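Local coordinates for protein polyketide synthase/nonribosomal peptide synthetase hybrid RzxB (Pseudomonas fluorescens, PDB 5IL6) that probably dehydrates beta-hydroxyacyl intermediates of rhizoxin biosynthesis, acting as the double-hotdog dehydratase domain of a trans-AT polyketide synthase, at residues 249-254 against 263-268; 138-143 against 272-277. One frame throughout, in Å; residues are numbered along the deposited sequence.

Interaction 1. Residues 249-254 against 263-268; sequences VQIRRA and FDLALF
From Val249 opposite Leu267 to Arg253 opposite Phe263, two antiparallel strands pair as the arms of a beta hairpin, within what is probably the second hotdog of the double-hotdog dehydratase fold. Its two hydrogen-bonded pairs are Gln250 with Ala266 and Arg252 with Asp264. Each is closed by reciprocal N-H...O=C bonds, and that from Asp264 N to Arg252 O (2.9 Å) is nearly straight, at 165°. Val249, Ile251, Leu265, Leu267 and Phe263 make one face apolar, with Arg253 at its margin. Leu265 runs beside Ile251, its CD2 4.0 Å from Ile251 CG1. Ile251 CG2, anti to the backbone N, reaches Phe263 CD2 at 4.1 Å. An alanine at Ile251 would probably open a gap between Leu265 and the Phe263 ring, since both branches that meet them would be gone. Toward the hairpin's turn Arg253 CD lies 3.5 Å from Phe263 CE2, while its guanidinium goes on to a salt bridge with Glu221. On the other face Gln250 CB meets the edge of the Phe268 ring. Strand 184-190 flanks the hairpin beyond 249-254 and strand 274-284 beyond 263-268, while Leu217 and Val214, in the loop after helix 204-212, pack against Ile251 and Phe263.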
ATOM      1  N   VAL A 249       1.190  -0.046  14.020  1.00 27.20           N
ATOM      2  CA  VAL A 249       1.589  -1.039  13.031  1.00 24.01           C
ATOM      3  C   VAL A 249       2.602  -1.975  13.673  1.00 25.28           C
ATOM      4  O   VAL A 249       3.696  -1.543  14.054  1.00 27.92           O
ATOM      5  CB  VAL A 249       2.179  -0.392  11.766  1.00 26.41           C
ATOM      6  CG1 VAL A 249       2.507  -1.456  10.733  1.00 24.03           C
ATOM      7  CG2 VAL A 249       1.209   0.635  11.192  1.00 28.29           C
ATOM      8  N   GLN A 250       2.239  -3.250  13.786  1.00 29.20           N
ATOM      9  CA  GLN A 250       3.163  -4.281  14.233  1.00 32.43           C
ATOM     10  C   GLN A 250       3.800  -4.930  13.013  1.00 27.50           C
ATOM     11  O   GLN A 250       3.095  -5.356  12.092  1.00 24.08           O
ATOM     12  CB  GLN A 250       2.447  -5.337  15.075  1.00 47.10           C
ATOM     13  CG  GLN A 250       3.402  -6.319  15.728  1.00 73.52           C
ATOM     14  CD  GLN A 250       2.697  -7.392  16.524  1.00 87.39           C
ATOM     15  OE1 GLN A 250       1.474  -7.388  16.657  1.00 85.18           O
ATOM     16  NE2 GLN A 250       3.472  -8.332  17.053  1.00 94.33           N
ATOM     17  N   ILE A 251       5.128  -5.012  13.013  1.00 30.31           N
ATOM     18  CA  ILE A 251       5.892  -5.484  11.864  1.00 26.17           C
ATOM     19  C   ILE A 251       6.770  -6.638  12.321  1.00 26.01           C
ATOM     20  O   ILE A 251       7.435  -6.543  13.359  1.00 26.87           O
ATOM     21  CB  ILE A 251       6.745  -4.359  11.252  1.00 28.66           C
ATOM     22  CG1 ILE A 251       5.859  -3.176  10.847  1.00 32.62           C
ATOM     23  CG2 ILE A 251       7.526  -4.878  10.046  1.00 27.03           C
ATOM     24  CD1 ILE A 251       6.629  -1.937  10.446  1.00 36.80           C
ATOM     25  N   ARG A 252       6.771  -7.724  11.547  1.00 29.33           N
ATOM     26  CA  ARG A 252       7.590  -8.896  11.835  1.00 37.88           C
ATOM     27  C   ARG A 252       8.366  -9.274  10.584  1.00 32.98           C
ATOM     28  O   ARG A 252       7.771  -9.489   9.525  1.00 28.86           O
ATOM     29  CB  ARG A 252       6.736 -10.077  12.307  1.00 54.47           C
ATOM     30  CG  ARG A 252       7.489 -11.405  12.378  1.00 76.33           C
ATOM     31  CD  ARG A 252       8.747 -11.292  13.228  1.00 95.71           C
ATOM     32  NE  ARG A 252       9.367 -12.587  13.494  1.00111.11           N
ATOM     33  CZ  ARG A 252       8.909 -13.462  14.384  1.00124.89           C
ATOM     34  NH1 ARG A 252       7.815 -13.193  15.088  1.00130.11           N
ATOM     35  NH2 ARG A 252       9.542 -14.611  14.569  1.00130.79           N
ATOM     36  N   ARG A 253       9.687  -9.349  10.709  1.00 32.72           N
ATOM     37  CA  ARG A 253      10.513  -9.878   9.635  1.00 35.61           C
ATOM     38  C   ARG A 253      10.161 -11.338   9.381  1.00 32.43           C
ATOM     39  O   ARG A 253       9.957 -12.117  10.318  1.00 30.56           O
ATOM     40  CB  ARG A 253      11.990  -9.739   9.999  1.00 39.49           C
ATOM     41  CG  ARG A 253      12.965 -10.222   8.935  1.00 40.54           C
ATOM     42  CD  ARG A 253      13.409  -9.095   8.026  1.00 37.76           C
ATOM     43  NE  ARG A 253      14.453  -9.537   7.101  1.00 40.10           N
ATOM     44  CZ  ARG A 253      15.747  -9.251   7.219  1.00 45.36           C
ATOM     45  NH1 ARG A 253      16.191  -8.510   8.227  1.00 47.55           N
ATOM     46  NH2 ARG A 253      16.607  -9.709   6.316  1.00 47.63           N
ATOM     47  N   ALA A 254      10.090 -11.708   8.109  1.00 29.28           N
ATOM     48  CA  ALA A 254       9.777 -13.064   7.698  1.00 30.24           C
ATOM     49  C   ALA A 254      10.898 -13.625   6.835  1.00 35.19           C
ATOM     50  O   ALA A 254      11.677 -12.866   6.244  1.00 33.14           O
ATOM     51  CB  ALA A 254       8.457 -13.112   6.915  1.00 27.37           C
ATOM     52  N   PHE A 263       8.189  -9.296   4.974  1.00 22.33           N
ATOM     53  CA  PHE A 263       7.641  -8.884   6.259  1.00 24.32           C
ATOM     54  C   PHE A 263       6.157  -9.214   6.320  1.00 27.83           C
ATOM     55  O   PHE A 263       5.477  -9.285   5.293  1.00 23.97           O
ATOM     56  CB  PHE A 263       7.817  -7.377   6.500  1.00 22.89           C
ATOM     57  CG  PHE A 263       9.234  -6.899   6.370  1.00 26.17           C
ATOM     58  CD1 PHE A 263       9.739  -6.519   5.139  1.00 24.87           C
ATOM     59  CD2 PHE A 263      10.058  -6.822   7.481  1.00 30.07           C
ATOM     60  CE1 PHE A 263      11.041  -6.079   5.016  1.00 25.90           C
ATOM     61  CE2 PHE A 263      11.361  -6.379   7.362  1.00 31.54           C
ATOM     62  CZ  PHE A 263      11.852  -6.008   6.127  1.00 30.70           C
ATOM     63  N   ASP A 264       5.660  -9.408   7.539  1.00 26.92           N
ATOM     64  CA  ASP A 264       4.233  -9.401   7.818  1.00 26.77           C
ATOM     65  C   ASP A 264       3.904  -8.170   8.653  1.00 25.06           C
ATOM     66  O   ASP A 264       4.660  -7.801   9.559  1.00 25.58           O
ATOM     67  CB  ASP A 264       3.791 -10.667   8.558  1.00 33.12           C
ATOM     68  CG  ASP A 264       4.184 -11.939   7.832  1.00 40.63           C
ATOM     69  OD1 ASP A 264       3.813 -12.091   6.650  1.00 35.84           O
ATOM     70  OD2 ASP A 264       4.854 -12.795   8.449  1.00 43.39           O
ATOM     71  N   LEU A 265       2.776  -7.533   8.344  1.00 24.02           N
ATOM     72  CA  LEU A 265       2.356  -6.325   9.035  1.00 24.23           C
ATOM     73  C   LEU A 265       0.904  -6.463   9.464  1.00 23.25           C
ATOM     74  O   LEU A 265       0.109  -7.152   8.819  1.00 25.87           O
ATOM     75  CB  LEU A 265       2.506  -5.068   8.155  1.00 27.94           C
ATOM     76  CG  LEU A 265       3.911  -4.676   7.691  1.00 33.43           C
ATOM     77  CD1 LEU A 265       4.365  -5.515   6.503  1.00 39.88           C
ATOM     78  CD2 LEU A 265       3.961  -3.192   7.350  1.00 33.40           C
ATOM     79  N   ALA A 266       0.568  -5.797  10.563  1.00 28.35           N
ATOM     80  CA  ALA A 266      -0.808  -5.717  11.030  1.00 29.06           C
ATOM     81  C   ALA A 266      -1.059  -4.298  11.512  1.00 27.07           C
ATOM     82  O   ALA A 266      -0.246  -3.739  12.254  1.00 27.37           O
ATOM     83  CB  ALA A 266      -1.083  -6.725  12.152  1.00 29.45           C
ATOM     84  N   LEU A 267      -2.179  -3.723  11.087  1.00 24.65           N
ATOM     85  CA  LEU A 267      -2.532  -2.351  11.412  1.00 27.34           C
ATOM     86  C   LEU A 267      -3.632  -2.361  12.460  1.00 29.27           C
ATOM     87  O   LEU A 267      -4.648  -3.046  12.293  1.00 26.84           O
ATOM     88  CB  LEU A 267      -2.989  -1.594  10.163  1.00 26.76           C
ATOM     89  CG  LEU A 267      -1.896  -1.242   9.144  1.00 27.85           C
ATOM     90  CD1 LEU A 267      -1.300  -2.483   8.490  1.00 27.23           C
ATOM     91  CD2 LEU A 267      -2.434  -0.295   8.084  1.00 29.96           C
ATOM     92  N   PHE A 268      -3.428  -1.603  13.534  1.00 30.45           N
ATOM     93  CA  PHE A 268      -4.369  -1.549  14.639  1.00 33.79           C
ATOM     94  C   PHE A 268      -4.731  -0.102  14.927  1.00 32.12           C
ATOM     95  O   PHE A 268      -3.927   0.810  14.711  1.00 33.07           O
ATOM     96  CB  PHE A 268      -3.789  -2.186  15.916  1.00 39.58           C
ATOM     97  CG  PHE A 268      -3.253  -3.576  15.719  1.00 40.23           C
ATOM     98  CD1 PHE A 268      -1.963  -3.775  15.254  1.00 40.74           C
ATOM     99  CD2 PHE A 268      -4.033  -4.684  16.011  1.00 40.38           C
ATOM    100  CE1 PHE A 268      -1.462  -5.051  15.076  1.00 38.35           C
ATOM    101  CE2 PHE A 268      -3.537  -5.963  15.836  1.00 36.04           C
ATOM    102  CZ  PHE A 268      -2.251  -6.145  15.368  1.00 35.80           C
TER

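Interaction 2. Residues 138-143 against 272-277; sequences QAAWLD and GQCCAI
Ala140, Cys274 and Ile277 carry this contact, in which an irregular loop lies across the start of a strand that carries a classic beta bulge. Cys275 and Ala276 together face Leu267 on the neighbouring strand 261-268, and the extra residue lets Cys274 and Ile277, three positions apart, both direct their side chains at the loop. Ala140 meets the pair. Its CB is 3.9 Å from Ile277 CD1 and slightly farther, 4.1 Å, from Cys274 SG. Ile277 gets there by an extended chain, with CD1 anti to CA (chi2 170°). With SG anti to the backbone N (chi1 -174°), the sulfur of Cys274 reaches Ala140, while CB makes its own contacts, 3.5 Å from Ala140 O and 3.9 Å from Ala139 CB. The backbone N of Ala140 is buried here with no hydrogen-bonding partner in the model; Ile277 CD1 lies 3.8 Å from it. Leu240, from the loop after strand 230-239, also touches Cys274 and Ile277. At the other end of the contact, Gly272 has a backbone (phi 95°) at which any CB would collide with the carbonyl oxygen of the residue before. Here a single water joins loop to turn, accepting from Leu142 N at 2.6 Å and donating to Gly272 O at 2.7 Å.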
ATOM      1  N   GLN A 138     -10.249 -13.487  10.756  1.00 75.11           N
ATOM      2  CA  GLN A 138      -9.922 -13.401  12.169  1.00 78.27           C
ATOM      3  C   GLN A 138      -8.826 -12.368  12.406  1.00 73.23           C
ATOM      4  O   GLN A 138      -7.869 -12.273  11.631  1.00 65.35           O
ATOM      5  CB  GLN A 138      -9.490 -14.774  12.671  1.00 83.07           C
ATOM      6  CG  GLN A 138      -9.947 -15.089  14.068  1.00 88.33           C
ATOM      7  CD  GLN A 138      -9.677 -16.532  14.431  1.00 92.84           C
ATOM      8  OE1 GLN A 138     -10.588 -17.360  14.450  1.00 96.17           O
ATOM      9  NE2 GLN A 138      -8.420 -16.844  14.712  1.00 93.11           N
ATOM     10  N   ALA A 139      -8.982 -11.594  13.475  1.00 76.64           N
ATOM     11  CA  ALA A 139      -8.040 -10.533  13.806  1.00 74.82           C
ATOM     12  C   ALA A 139      -6.660 -11.059  14.173  1.00 77.46           C
ATOM     13  O   ALA A 139      -6.520 -12.118  14.790  1.00 81.27           O
ATOM     14  CB  ALA A 139      -8.563  -9.718  14.987  1.00 72.01           C
ATOM     15  N   ALA A 140      -5.638 -10.305  13.780  1.00 74.95           N
ATOM     16  CA  ALA A 140      -4.326 -10.447  14.382  1.00 76.72           C
ATOM     17  C   ALA A 140      -4.368  -9.767  15.744  1.00 89.39           C
ATOM     18  O   ALA A 140      -5.220  -8.915  16.008  1.00 93.97           O
ATOM     19  CB  ALA A 140      -3.236  -9.814  13.512  1.00 65.89           C
ATOM     20  N   TRP A 141      -3.459 -10.160  16.626  1.00 95.16           N
ATOM     21  CA  TRP A 141      -3.451  -9.646  17.987  1.00100.19           C
ATOM     22  C   TRP A 141      -2.202  -8.816  18.192  1.00 87.59           C
ATOM     23  O   TRP A 141      -1.102  -9.240  17.819  1.00 86.95           O
ATOM     24  CB  TRP A 141      -3.518 -10.774  19.012  1.00116.53           C
ATOM     25  CG  TRP A 141      -4.709 -11.618  18.813  1.00125.78           C
ATOM     26  CD1 TRP A 141      -6.011 -11.220  18.875  1.00129.16           C
ATOM     27  CD2 TRP A 141      -4.727 -13.013  18.507  1.00129.22           C
ATOM     28  NE1 TRP A 141      -6.842 -12.284  18.628  1.00132.29           N
ATOM     29  CE2 TRP A 141      -6.077 -13.398  18.399  1.00132.15           C
ATOM     30  CE3 TRP A 141      -3.732 -13.975  18.315  1.00129.04           C
ATOM     31  CZ2 TRP A 141      -6.458 -14.705  18.109  1.00133.16           C
ATOM     32  CZ3 TRP A 141      -4.109 -15.271  18.028  1.00131.06           C
ATOM     33  CH2 TRP A 141      -5.462 -15.625  17.927  1.00132.80           C
ATOM     34  N   LEU A 142      -2.376  -7.624  18.746  1.00 75.53           N
ATOM     35  CA  LEU A 142      -1.213  -6.812  19.045  1.00 63.52           C
ATOM     36  C   LEU A 142      -0.424  -7.594  20.083  1.00 63.95           C
ATOM     37  O   LEU A 142      -0.872  -7.765  21.221  1.00 61.35           O
ATOM     38  CB  LEU A 142      -1.647  -5.429  19.529  1.00 58.04           C
ATOM     39  CG  LEU A 142      -0.588  -4.350  19.749  1.00 55.68           C
ATOM     40  CD1 LEU A 142       0.340  -4.256  18.547  1.00 54.54           C
ATOM     41  CD2 LEU A 142      -1.276  -3.009  19.974  1.00 56.58           C
ATOM     42  N   ASP A 143       0.770  -8.039  19.701  1.00 70.60           N
ATOM     43  CA  ASP A 143       1.571  -8.968  20.488  1.00 79.35           C
ATOM     44  C   ASP A 143       2.841  -8.330  21.012  1.00 69.70           C
ATOM     45  O   ASP A 143       3.702  -9.042  21.544  1.00 70.69           O
ATOM     46  CB  ASP A 143       1.980 -10.167  19.628  1.00 94.60           C
ATOM     47  CG  ASP A 143       1.071 -11.366  19.790  1.00112.96           C
ATOM     48  OD1 ASP A 143      -0.158 -11.181  19.909  1.00119.67           O
ATOM     49  OD2 ASP A 143       1.597 -12.502  19.782  1.00120.47           O
ATOM     50  N   GLY A 272      -6.062  -0.906  19.863  1.00 43.51           N
ATOM     51  CA  GLY A 272      -5.563  -2.253  19.666  1.00 39.88           C
ATOM     52  C   GLY A 272      -6.429  -3.150  18.808  1.00 41.34           C
ATOM     53  O   GLY A 272      -6.143  -4.351  18.715  1.00 37.37           O
ATOM     54  N   GLN A 273      -7.480  -2.616  18.188  1.00 43.95           N
ATOM     55  CA  GLN A 273      -8.312  -3.395  17.279  1.00 45.66           C
ATOM     56  C   GLN A 273      -7.603  -3.563  15.944  1.00 35.46           C
ATOM     57  O   GLN A 273      -7.122  -2.586  15.365  1.00 33.22           O
ATOM     58  CB  GLN A 273      -9.655  -2.703  17.047  1.00 61.23           C
ATOM     59  CG  GLN A 273     -10.411  -2.315  18.304  1.00 78.79           C
ATOM     60  CD  GLN A 273     -11.321  -3.419  18.805  1.00 90.38           C
ATOM     61  OE1 GLN A 273     -11.830  -4.226  18.026  1.00 96.29           O
ATOM     62  NE2 GLN A 273     -11.534  -3.455  20.114  1.00 91.92           N
ATOM     63  N   CYS A 274      -7.562  -4.792  15.441  1.00 34.19           N
ATOM     64  CA  CYS A 274      -6.963  -5.027  14.136  1.00 32.94           C
ATOM     65  C   CYS A 274      -7.886  -4.526  13.032  1.00 33.44           C
ATOM     66  O   CYS A 274      -9.052  -4.924  12.952  1.00 35.24           O
ATOM     67  CB  CYS A 274      -6.670  -6.510  13.933  1.00 34.11           C
ATOM     68  SG  CYS A 274      -5.775  -6.809  12.397  1.00 35.45           S
ATOM     69  N   CYS A 275      -7.359  -3.652  12.176  1.00 28.89           N
ATOM     70  CA  CYS A 275      -8.111  -3.113  11.051  1.00 35.42           C
ATOM     71  C   CYS A 275      -7.647  -3.639   9.703  1.00 32.69           C
ATOM     72  O   CYS A 275      -8.454  -3.704   8.774  1.00 32.32           O
ATOM     73  CB  CYS A 275      -8.024  -1.582  11.042  1.00 45.68           C
ATOM     74  SG  CYS A 275      -8.802  -0.800  12.472  1.00 54.86           S
ATOM     75  N   ALA A 276      -6.379  -4.021   9.572  1.00 28.67           N
ATOM     76  CA  ALA A 276      -5.880  -4.543   8.308  1.00 28.13           C
ATOM     77  C   ALA A 276      -4.657  -5.408   8.570  1.00 28.49           C
ATOM     78  O   ALA A 276      -3.931  -5.204   9.547  1.00 25.76           O
ATOM     79  CB  ALA A 276      -5.533  -3.413   7.334  1.00 27.50           C
ATOM     80  N   ILE A 277      -4.434  -6.367   7.672  1.00 26.89           N
ATOM     81  CA  ILE A 277      -3.333  -7.316   7.779  1.00 25.37           C
ATOM     82  C   ILE A 277      -2.656  -7.421   6.421  1.00 29.00           C
ATOM     83  O   ILE A 277      -3.331  -7.540   5.393  1.00 27.91           O
ATOM     84  CB  ILE A 277      -3.815  -8.705   8.241  1.00 25.63           C
ATOM     85  CG1 ILE A 277      -4.423  -8.622   9.642  1.00 26.66           C
ATOM     86  CG2 ILE A 277      -2.662  -9.711   8.218  1.00 30.95           C
ATOM     87  CD1 ILE A 277      -5.134  -9.887  10.072  1.00 30.91           C
TER
HETATM   88  O   HOH W   1      -4.712  -6.585  19.380  1.00 39.90           O

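Strands 261-268 and 274-284 are consecutive in the chain and adjacent in the sheet, which fuses the two contacts, whose centres lie about 10 Å apart. Probable hydrogen bonds run from Leu267 N to Ala276 O and from Cys275 N to Leu267 O, both 2.8 Å, so Leu267, the last paired residue of interaction 1, probably also holds the bulge of interaction 2. The loop 138-143 spreads over the hairpin as well: Ala140 O packs 3.4 Å from Phe268 CE2, and Gln250 OE1 accepts a hydrogen bond from Asp143 N. Along the chain, interaction 1 is nested inside the 128-residue excursion that interaction 2 closes, a local pairing enclosed by a long-range one.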